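Side-chain contacts in uncharacterized protein YacP (PDB 5MQ8), which is the endoribonuclease Rae1 of Bacillus subtilis, involved in ribosome-dependent decay of messenger RNA: residues A[10-15]-A[24-29]; A[32-37]-A[67-72]; A[28-33]-A[56-61]; A[38-43]-A[125-130]. One frame throughout, in Å; residues are numbered along the deposited sequence.

Interaction 1: A[10-15]-A[24-29]; sequences NMIGAW and NSFEEA
The ring of Phe26 is approached by Ile12 on a slant, with methyl CG2 lying neither squarely over a face nor at the rim. The aromatic atom nearest to this methyl is CD1, with Ile12 CG2 3.4 Å from Phe26 CD1, a close apolar approach. A second flat group, the indole of Trp15, carries Met11 CB near the rim of one face; its NE1 hydrogen-bonds to the carbonyl O of Ala121 on helix 121-145. In the PIN-like domain, helix 8-14, which follows strand 3-7, packs here on the early turns of helix 23-44. Ile12 is a worked example of a branched side chain used on all its arms. With chi1 at -74°, CG1 stands beside the backbone N while CG2 lies opposite that nitrogen, and the two branches spread over Ala29. Ile12 and Ala29 form the nearest CA pair across the segments, with 6.1 Å between Ile12 CA and Ala29 CA, and the alanine offers little bulk. No hydrogen bond joins the two segments; the contact consists of apolar side chains. Met11 on helix 8-14 and Trp15 just after it both pack on Leu33, further along helix 23-44. The methyl of Ala29 meets both branches of the isoleucine, Ala29 CB lying 3.7 Å from Ile12 CG2 and 3.9 Å from Ile12 CG1.

Interaction 2: A[32-37]-A[67-72]; sequences VLIQKM and HRVEVI
Ile34 meets Val71 and Val69 with different branches, and its side chain can be followed outward from CB. There it forks: with chi1 at -67°, CG1 lies beside the backbone N and CG2 opposite it. The CG1 arm goes to Val71, whose CG2 methyl stands 3.8 Å from Ile34 CG1. The tip continues over the same methyl, Ile34 CD1 lying 3.9 Å from Val71 CG2, and the two side chains cross at about a right angle. The other arm makes a looser contact, Ile34 CG2 being 4.3 Å from Val69 CG2.

Val69 presses closer to the helix backbone than to any side chain of it. Its CG2 methyl comes within 3.4 Å of the Ile34 carbonyl O and 3.7 Å of Met37 C, while the other methyl, Val69 CG1, is 4.0 Å from Met37 CB. Beyond CB the methionine bends twice and leads away from residues 67-72, packing on Val48 and Val50 of strand 47-52. The interface is wholly apolar in its side chains, with no hydrogen bond across it. Arg68, next to Val69, forms a salt bridge with Glu162 of the second subunit, which places the edge of the contact at the dimer interface.

Val69 and Val71, two residues apart, both point their CB toward helix 23-44, which packs here against strand 70-73, outermost in the chain's five-stranded parallel sheet, in the alpha/beta layering of the PIN-like fold.

Interaction 3: A[28-33]-A[56-61]; sequences EARDVL and LVKGLE
Arg30 holds the backbone of Lys58 through two nitrogens that share one acceptor. Its NE donates to Lys58 O at 3.2 Å, and its NH2 donates to the same Lys58 O at 2.9 Å. The oxygen lies in the guanidinium plane, yet seen from the carbonyl the two donors arrive on the same face: NE is tilted 31° from its plane, and NH2 stands 74° out of it, away from a lone pair. Leu60 adds a lid, with CD1 over the centre of one guanidinium face, 3.6 Å above the plane. Nearer the helix, Arg30 CB packs against Val57 CG1 at 3.8 Å. The arginine thus fastens helix 23-44 to the loop that leads from strand 47-52 to strand 70-73 in the PIN-like domain.

The next shell fixes how the group is turned. Arg30 NH1 meets Asp31 OD1 at 2.8 Å in a salt bridge, on the syn side but 29° out of the carboxylate plane; OD1 itself lies at the guanidinium edge. The other oxygen of Asp31 is paired with Lys63, so the carboxylate sits between two cations, which would probably favour its charged form. A water accepts from Arg30 NH2 at 3.0 Å and, weakly, from Lys58 NZ. Lys58 is positioned in turn by backbone bonding to Ser25, near the start of the same helix.

Interaction 4: A[38-43]-A[125-130]; sequences AEYQSY and LREVET
Tyr40 reaches across to Glu127 with its hydroxyl in a helix-to-helix contact of the PIN-like domain, between helix 23-44 and helix 121-145. Both side chains take conformations suited to that reach. Tyr40 holds its ring opposite the backbone N (chi1 -172°), which sends the phenol out from the helix toward its neighbour. Glu127 instead sets CG beside its own backbone N at chi1 -74° and then runs straight to the carboxylate. The outcome is a nearly flat pair: ring and carboxylate planes differ by only 10°, and OE1 lies at the edge of the ring, close to its plane. The phenol is the donor, with Tyr40 OH 2.9 Å from Glu127 OE1, and it meets this oxygen nearly along its C-O bond. The same oxygen passes Tyr40 CE2 at 3.3 Å, so it touches the ring edge as well as the hydroxyl.

Lys119, on strand 117-119, packs against both residues. Tyr40 and Val128 have the nearest CA atoms across the segments, yet their apolar contact is thin and oblique, Tyr40 CD2 lying 4.3 Å from Val128 CG2.

Helix 23-44 is the common element of all four contacts, taken along the helix in the order 1, 3, 2, 4. Interaction 1 joins it to helix 8-14, interaction 3 to the loop after strand 47-52, interaction 2 to strand 70-73 and interaction 4 to helix 121-145. Centres of interactions 1 and 3 are about 7 Å apart, and the two share Glu28 and Ala29; interactions 3 and 4 are about 18 Å apart and do not touch. Trp15 packs on Leu125 and Val128, linking interaction 1 to interaction 4 directly. One helix thus unites sheet, loop and neighbouring helices of the PIN-like domain, and the second subunit borders all four, interaction 1 through Glu28 alone.

Interaction 1: A[10-15]-A[24-29]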
# COMPACT_ATOMS: atom_id res chain seq x y z
N ASN A 10 17.04 12.14 18.95
CA ASN A 10 16.71 13.55 18.83
C ASN A 10 15.50 13.79 17.94
O ASN A 10 14.66 14.63 18.29
CB ASN A 10 17.90 14.37 18.35
CG ASN A 10 17.68 15.85 18.44
OD1 ASN A 10 17.51 16.55 17.43
ND2 ASN A 10 17.66 16.37 19.66
N MET A 11 15.40 13.06 16.79
CA MET A 11 14.26 13.19 15.86
C MET A 11 13.00 12.76 16.56
O MET A 11 12.00 13.46 16.49
CB MET A 11 14.46 12.37 14.56
CG MET A 11 15.64 12.81 13.71
SD MET A 11 15.73 14.58 13.30
CE MET A 11 17.10 15.08 14.32
N ILE A 12 13.06 11.62 17.25
CA ILE A 12 11.96 11.02 18.00
C ILE A 12 11.34 12.03 18.99
O ILE A 12 10.14 12.22 18.97
CB ILE A 12 12.38 9.68 18.67
CG1 ILE A 12 12.49 8.56 17.62
CG2 ILE A 12 11.40 9.30 19.81
CD1 ILE A 12 13.09 7.21 18.12
N GLY A 13 12.18 12.69 19.78
CA GLY A 13 11.75 13.69 20.76
C GLY A 13 11.28 15.01 20.18
O GLY A 13 10.56 15.74 20.87
N ALA A 14 11.66 15.33 18.93
CA ALA A 14 11.31 16.61 18.30
C ALA A 14 10.14 16.57 17.30
O ALA A 14 9.55 17.61 17.04
CB ALA A 14 12.55 17.21 17.64
N TRP A 15 9.84 15.39 16.71
CA TRP A 15 8.78 15.28 15.71
C TRP A 15 7.45 14.94 16.39
O TRP A 15 7.40 13.97 17.17
CB TRP A 15 9.15 14.25 14.62
CG TRP A 15 10.37 14.59 13.79
CD1 TRP A 15 11.20 15.66 13.95
CD2 TRP A 15 10.88 13.84 12.68
NE1 TRP A 15 12.20 15.62 13.00
CE2 TRP A 15 12.02 14.52 12.20
CE3 TRP A 15 10.44 12.69 12.00
CZ2 TRP A 15 12.76 14.06 11.11
CZ3 TRP A 15 11.18 12.24 10.91
CH2 TRP A 15 12.32 12.92 10.48
N ASN A 24 7.76 0.73 25.20
CA ASN A 24 8.87 -0.22 25.02
C ASN A 24 10.13 0.47 24.42
O ASN A 24 10.65 0.03 23.40
CB ASN A 24 8.40 -1.45 24.22
CG ASN A 24 9.36 -2.64 24.17
OD1 ASN A 24 9.29 -3.46 23.26
ND2 ASN A 24 10.27 -2.78 25.13
N SER A 25 10.58 1.56 25.08
CA SER A 25 11.76 2.38 24.72
C SER A 25 11.67 2.95 23.27
O SER A 25 12.59 2.79 22.45
CB SER A 25 13.06 1.62 24.97
OG SER A 25 13.26 1.36 26.35
N PHE A 26 10.53 3.62 22.98
CA PHE A 26 10.21 4.28 21.71
C PHE A 26 10.26 3.34 20.49
O PHE A 26 10.68 3.76 19.41
CB PHE A 26 11.10 5.53 21.50
CG PHE A 26 10.93 6.61 22.54
CD1 PHE A 26 9.97 7.61 22.37
CD2 PHE A 26 11.76 6.67 23.66
CE1 PHE A 26 9.84 8.64 23.31
CE2 PHE A 26 11.61 7.69 24.60
CZ PHE A 26 10.66 8.67 24.42
N GLU A 27 9.81 2.08 20.66
CA GLU A 27 9.83 1.04 19.63
C GLU A 27 9.06 1.44 18.37
O GLU A 27 9.56 1.25 17.26
CB GLU A 27 9.31 -0.30 20.18
CG GLU A 27 9.43 -1.45 19.20
CD GLU A 27 8.88 -2.79 19.65
OE1 GLU A 27 7.88 -2.81 20.41
OE2 GLU A 27 9.43 -3.82 19.21
N GLU A 28 7.85 2.00 18.55
CA GLU A 28 7.01 2.46 17.45
C GLU A 28 7.62 3.71 16.80
O GLU A 28 7.65 3.78 15.57
CB GLU A 28 5.57 2.70 17.91
CG GLU A 28 4.78 1.40 17.98
CD GLU A 28 3.38 1.44 18.55
OE1 GLU A 28 2.71 2.50 18.45
OE2 GLU A 28 2.94 0.40 19.08
N ALA A 29 8.13 4.65 17.61
CA ALA A 29 8.75 5.87 17.10
C ALA A 29 9.99 5.56 16.23
O ALA A 29 10.18 6.17 15.18
CB ALA A 29 9.12 6.80 18.24

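Interaction 2: A[32-37]-A[67-72]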
# COMPACT_ATOMS: atom_id res chain seq x y z
N VAL A 32 8.72 4.01 12.82
CA VAL A 32 8.18 5.05 11.95
C VAL A 32 9.33 5.88 11.37
O VAL A 32 9.35 6.11 10.15
CB VAL A 32 7.10 5.93 12.66
CG1 VAL A 32 6.67 7.10 11.76
CG2 VAL A 32 5.89 5.10 13.06
N LEU A 33 10.32 6.26 12.22
CA LEU A 33 11.48 7.02 11.79
C LEU A 33 12.28 6.30 10.71
O LEU A 33 12.63 6.92 9.70
CB LEU A 33 12.37 7.44 12.98
CG LEU A 33 13.67 8.19 12.66
CD1 LEU A 33 13.40 9.53 11.93
CD2 LEU A 33 14.48 8.41 13.93
N ILE A 34 12.54 4.99 10.88
CA ILE A 34 13.25 4.17 9.88
C ILE A 34 12.53 4.18 8.52
O ILE A 34 13.19 4.31 7.48
CB ILE A 34 13.53 2.74 10.40
CG1 ILE A 34 14.54 2.77 11.56
CG2 ILE A 34 14.01 1.82 9.28
CD1 ILE A 34 14.49 1.55 12.46
N GLN A 35 11.18 4.06 8.54
CA GLN A 35 10.36 4.06 7.32
C GLN A 35 10.44 5.43 6.63
O GLN A 35 10.62 5.48 5.41
CB GLN A 35 8.91 3.62 7.62
CG GLN A 35 7.96 3.60 6.39
CD GLN A 35 8.46 2.86 5.16
OE1 GLN A 35 8.34 3.34 4.03
NE2 GLN A 35 9.06 1.70 5.34
N LYS A 36 10.38 6.53 7.41
CA LYS A 36 10.53 7.90 6.90
C LYS A 36 11.89 8.09 6.25
O LYS A 36 11.98 8.71 5.19
CB LYS A 36 10.33 8.95 8.03
CG LYS A 36 8.93 9.03 8.64
CD LYS A 36 7.83 9.22 7.60
CE LYS A 36 6.91 8.02 7.59
NZ LYS A 36 6.36 7.74 6.24
N MET A 37 12.95 7.52 6.87
CA MET A 37 14.31 7.61 6.34
C MET A 37 14.52 6.75 5.08
O MET A 37 15.36 7.10 4.25
CB MET A 37 15.37 7.34 7.42
CG MET A 37 15.48 8.47 8.50
SD MET A 37 15.20 10.20 7.98
CE MET A 37 16.52 10.47 7.09
N HIS A 67 16.10 -2.34 4.14
CA HIS A 67 17.36 -2.43 3.40
C HIS A 67 17.83 -1.06 2.89
O HIS A 67 19.01 -0.89 2.58
CB HIS A 67 17.24 -3.45 2.25
CG HIS A 67 16.28 -3.04 1.16
ND1 HIS A 67 14.94 -3.40 1.21
CD2 HIS A 67 16.50 -2.32 0.04
CE1 HIS A 67 14.39 -2.88 0.12
NE2 HIS A 67 15.29 -2.23 -0.62
N ARG A 68 16.89 -0.10 2.79
CA ARG A 68 17.16 1.27 2.35
C ARG A 68 17.86 2.08 3.43
O ARG A 68 18.38 3.15 3.13
CB ARG A 68 15.83 1.97 2.00
CG ARG A 68 15.76 2.62 0.61
CD ARG A 68 15.13 1.71 -0.43
NE ARG A 68 13.73 1.37 -0.14
CZ ARG A 68 13.04 0.43 -0.78
NH1 ARG A 68 13.61 -0.25 -1.77
NH2 ARG A 68 11.79 0.18 -0.46
N VAL A 69 17.83 1.63 4.70
CA VAL A 69 18.39 2.42 5.80
C VAL A 69 19.34 1.62 6.66
O VAL A 69 18.95 0.62 7.25
CB VAL A 69 17.30 3.05 6.71
CG1 VAL A 69 17.87 4.16 7.58
CG2 VAL A 69 16.12 3.56 5.91
N GLU A 70 20.55 2.14 6.83
CA GLU A 70 21.50 1.54 7.76
C GLU A 70 21.15 2.10 9.16
O GLU A 70 21.05 3.31 9.34
CB GLU A 70 22.94 1.90 7.38
CG GLU A 70 23.97 1.15 8.20
CD GLU A 70 25.41 1.33 7.77
OE1 GLU A 70 26.29 0.84 8.50
OE2 GLU A 70 25.66 1.93 6.70
N VAL A 71 20.92 1.21 10.11
CA VAL A 71 20.56 1.55 11.48
C VAL A 71 21.68 1.08 12.41
O VAL A 71 22.01 -0.11 12.41
CB VAL A 71 19.17 0.97 11.86
CG1 VAL A 71 18.89 1.15 13.34
CG2 VAL A 71 18.07 1.60 11.01
N ILE A 72 22.28 2.02 13.17
CA ILE A 72 23.39 1.74 14.07
C ILE A 72 23.06 2.14 15.49
O ILE A 72 22.57 3.24 15.72
CB ILE A 72 24.72 2.37 13.55
CG1 ILE A 72 25.22 1.62 12.31
CG2 ILE A 72 25.83 2.37 14.63
CD1 ILE A 72 26.20 2.32 11.50

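Interaction 3: A[28-33]-A[56-61]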
# COMPACT_ATOMS: atom_id res chain seq x y z
N GLU A 28 7.85 2.00 18.55
CA GLU A 28 7.01 2.46 17.45
C GLU A 28 7.62 3.71 16.80
O GLU A 28 7.65 3.78 15.57
CB GLU A 28 5.57 2.70 17.91
CG GLU A 28 4.78 1.40 17.98
CD GLU A 28 3.38 1.44 18.55
OE1 GLU A 28 2.71 2.50 18.45
OE2 GLU A 28 2.94 0.40 19.08
N ALA A 29 8.13 4.65 17.61
CA ALA A 29 8.75 5.87 17.10
C ALA A 29 9.99 5.56 16.23
O ALA A 29 10.18 6.17 15.18
CB ALA A 29 9.12 6.80 18.24
N ARG A 30 10.80 4.58 16.67
CA ARG A 30 11.99 4.08 15.98
C ARG A 30 11.60 3.50 14.60
O ARG A 30 12.19 3.86 13.59
CB ARG A 30 12.70 3.04 16.86
CG ARG A 30 13.84 2.28 16.20
CD ARG A 30 13.43 0.85 15.95
NE ARG A 30 13.76 -0.01 17.08
CZ ARG A 30 13.21 -1.19 17.31
NH1 ARG A 30 12.27 -1.66 16.50
NH2 ARG A 30 13.60 -1.91 18.35
N ASP A 31 10.57 2.63 14.58
CA ASP A 31 10.06 2.00 13.37
C ASP A 31 9.52 3.01 12.36
O ASP A 31 9.84 2.89 11.18
CB ASP A 31 8.97 0.97 13.73
CG ASP A 31 9.48 -0.29 14.42
OD1 ASP A 31 10.71 -0.51 14.42
OD2 ASP A 31 8.65 -1.06 14.95
N VAL A 32 8.72 4.01 12.82
CA VAL A 32 8.18 5.05 11.95
C VAL A 32 9.33 5.88 11.37
O VAL A 32 9.35 6.11 10.15
CB VAL A 32 7.10 5.93 12.66
CG1 VAL A 32 6.67 7.10 11.76
CG2 VAL A 32 5.89 5.10 13.06
N LEU A 33 10.32 6.26 12.22
CA LEU A 33 11.48 7.02 11.79
C LEU A 33 12.28 6.30 10.71
O LEU A 33 12.63 6.92 9.70
CB LEU A 33 12.37 7.44 12.98
CG LEU A 33 13.67 8.19 12.66
CD1 LEU A 33 13.40 9.53 11.93
CD2 LEU A 33 14.48 8.41 13.93
N LEU A 56 18.58 4.69 25.28
CA LEU A 56 17.28 5.38 25.19
C LEU A 56 16.30 4.73 24.21
O LEU A 56 15.08 4.83 24.40
CB LEU A 56 17.49 6.86 24.83
CG LEU A 56 18.42 7.68 25.74
CD1 LEU A 56 19.03 8.84 24.98
CD2 LEU A 56 17.69 8.18 26.97
N VAL A 57 16.82 4.09 23.15
CA VAL A 57 15.97 3.48 22.13
C VAL A 57 16.13 1.96 22.12
O VAL A 57 17.25 1.46 22.17
CB VAL A 57 16.18 4.11 20.72
CG1 VAL A 57 15.18 3.55 19.69
CG2 VAL A 57 16.10 5.64 20.77
N LYS A 58 14.98 1.26 22.03
CA LYS A 58 14.86 -0.20 21.98
C LYS A 58 15.67 -0.76 20.81
O LYS A 58 15.55 -0.28 19.68
CB LYS A 58 13.37 -0.57 21.85
CG LYS A 58 13.06 -2.04 21.60
CD LYS A 58 12.91 -2.88 22.85
CE LYS A 58 13.17 -4.34 22.56
NZ LYS A 58 12.12 -4.94 21.68
N GLY A 59 16.50 -1.76 21.12
CA GLY A 59 17.33 -2.46 20.15
C GLY A 59 16.51 -3.29 19.19
O GLY A 59 15.39 -3.71 19.52
N LEU A 60 17.05 -3.48 17.98
CA LEU A 60 16.43 -4.24 16.90
C LEU A 60 16.24 -5.72 17.25
O LEU A 60 15.18 -6.28 16.94
CB LEU A 60 17.26 -4.09 15.61
CG LEU A 60 16.72 -3.18 14.49
CD1 LEU A 60 15.95 -1.98 15.01
CD2 LEU A 60 17.85 -2.70 13.60
N GLU A 61 17.25 -6.33 17.92
CA GLU A 61 17.28 -7.75 18.33
C GLU A 61 17.11 -8.65 17.09
O GLU A 61 18.04 -8.76 16.29
CB GLU A 61 16.25 -8.07 19.44
CG GLU A 61 16.54 -7.45 20.79
CD GLU A 61 15.60 -7.91 21.90
OE1 GLU A 61 16.04 -8.73 22.73
OE2 GLU A 61 14.44 -7.45 21.92
O HOH W 1 12.11 -4.49 18.41

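Interaction 4: A[38-43]-A[125-130]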
# COMPACT_ATOMS: atom_id res chain seq x y z
N ALA A 38 13.73 5.66 4.91
CA ALA A 38 13.75 4.81 3.71
C ALA A 38 13.22 5.63 2.54
O ALA A 38 13.86 5.67 1.50
CB ALA A 38 12.89 3.57 3.92
N GLU A 39 12.10 6.36 2.75
CA GLU A 39 11.49 7.25 1.76
C GLU A 39 12.48 8.36 1.36
O GLU A 39 12.64 8.60 0.16
CB GLU A 39 10.20 7.86 2.31
CG GLU A 39 9.03 6.92 2.24
CD GLU A 39 7.99 7.05 3.34
OE1 GLU A 39 7.88 8.15 3.92
OE2 GLU A 39 7.28 6.06 3.59
N TYR A 40 13.16 8.99 2.35
CA TYR A 40 14.16 10.04 2.16
C TYR A 40 15.31 9.52 1.31
O TYR A 40 15.67 10.19 0.33
CB TYR A 40 14.69 10.57 3.51
CG TYR A 40 15.57 11.80 3.39
CD1 TYR A 40 16.94 11.68 3.15
CD2 TYR A 40 15.04 13.08 3.54
CE1 TYR A 40 17.74 12.81 3.00
CE2 TYR A 40 15.85 14.21 3.44
CZ TYR A 40 17.20 14.07 3.16
OH TYR A 40 17.98 15.20 3.05
N GLN A 41 15.90 8.36 1.69
CA GLN A 41 17.02 7.75 0.96
C GLN A 41 16.62 7.49 -0.51
O GLN A 41 17.35 7.88 -1.42
CB GLN A 41 17.49 6.45 1.64
CG GLN A 41 18.60 5.72 0.84
CD GLN A 41 19.67 5.01 1.62
OE1 GLN A 41 20.10 5.43 2.69
NE2 GLN A 41 20.14 3.91 1.08
N SER A 42 15.47 6.82 -0.72
CA SER A 42 14.98 6.47 -2.05
C SER A 42 14.69 7.68 -2.93
O SER A 42 15.14 7.70 -4.07
CB SER A 42 13.75 5.57 -1.94
OG SER A 42 13.33 5.19 -3.24
N TYR A 43 13.98 8.70 -2.42
CA TYR A 43 13.69 9.90 -3.18
C TYR A 43 14.94 10.68 -3.60
O TYR A 43 15.12 10.97 -4.79
CB TYR A 43 12.72 10.81 -2.41
CG TYR A 43 12.23 11.98 -3.24
CD1 TYR A 43 11.14 11.85 -4.10
CD2 TYR A 43 12.88 13.21 -3.21
CE1 TYR A 43 10.70 12.90 -4.90
CE2 TYR A 43 12.46 14.28 -4.00
CZ TYR A 43 11.37 14.12 -4.85
OH TYR A 43 10.95 15.15 -5.64
N LEU A 125 12.33 17.13 9.29
CA LEU A 125 10.88 16.87 9.31
C LEU A 125 10.17 17.51 8.10
O LEU A 125 9.38 16.83 7.45
CB LEU A 125 10.25 17.34 10.64
CG LEU A 125 8.71 17.20 10.79
CD1 LEU A 125 8.25 15.72 10.76
CD2 LEU A 125 8.22 17.86 12.06
N ARG A 126 10.46 18.80 7.81
CA ARG A 126 9.89 19.57 6.69
C ARG A 126 10.21 18.89 5.34
O ARG A 126 9.32 18.75 4.50
CB ARG A 126 10.41 21.03 6.72
CG ARG A 126 9.86 21.93 5.61
CD ARG A 126 10.66 23.22 5.45
NE ARG A 126 10.54 23.75 4.09
CZ ARG A 126 11.04 24.92 3.69
NH1 ARG A 126 11.70 25.70 4.54
NH2 ARG A 126 10.88 25.32 2.44
N GLU A 127 11.45 18.42 5.17
CA GLU A 127 11.94 17.68 4.01
C GLU A 127 11.21 16.33 3.89
O GLU A 127 10.71 16.01 2.82
CB GLU A 127 13.45 17.46 4.12
CG GLU A 127 14.24 18.72 3.85
CD GLU A 127 15.75 18.60 3.81
OE1 GLU A 127 16.27 17.45 3.84
OE2 GLU A 127 16.41 19.65 3.71
N VAL A 128 11.11 15.59 5.02
CA VAL A 128 10.40 14.31 5.08
C VAL A 128 8.92 14.47 4.70
O VAL A 128 8.42 13.69 3.90
CB VAL A 128 10.62 13.59 6.45
CG1 VAL A 128 9.59 12.50 6.70
CG2 VAL A 128 12.04 13.01 6.55
N GLU A 129 8.23 15.49 5.26
CA GLU A 129 6.82 15.73 4.97
C GLU A 129 6.54 16.04 3.50
O GLU A 129 5.56 15.53 2.95
CB GLU A 129 6.22 16.80 5.90
CG GLU A 129 6.00 16.26 7.31
CD GLU A 129 5.52 17.24 8.36
OE1 GLU A 129 5.77 18.46 8.21
OE2 GLU A 129 4.94 16.78 9.37
N THR A 130 7.44 16.82 2.86
CA THR A 130 7.36 17.19 1.43
C THR A 130 7.57 15.94 0.55
O THR A 130 6.78 15.73 -0.37
CB THR A 130 8.39 18.32 1.10
OG1 THR A 130 8.08 19.49 1.84
CG2 THR A 130 8.50 18.64 -0.36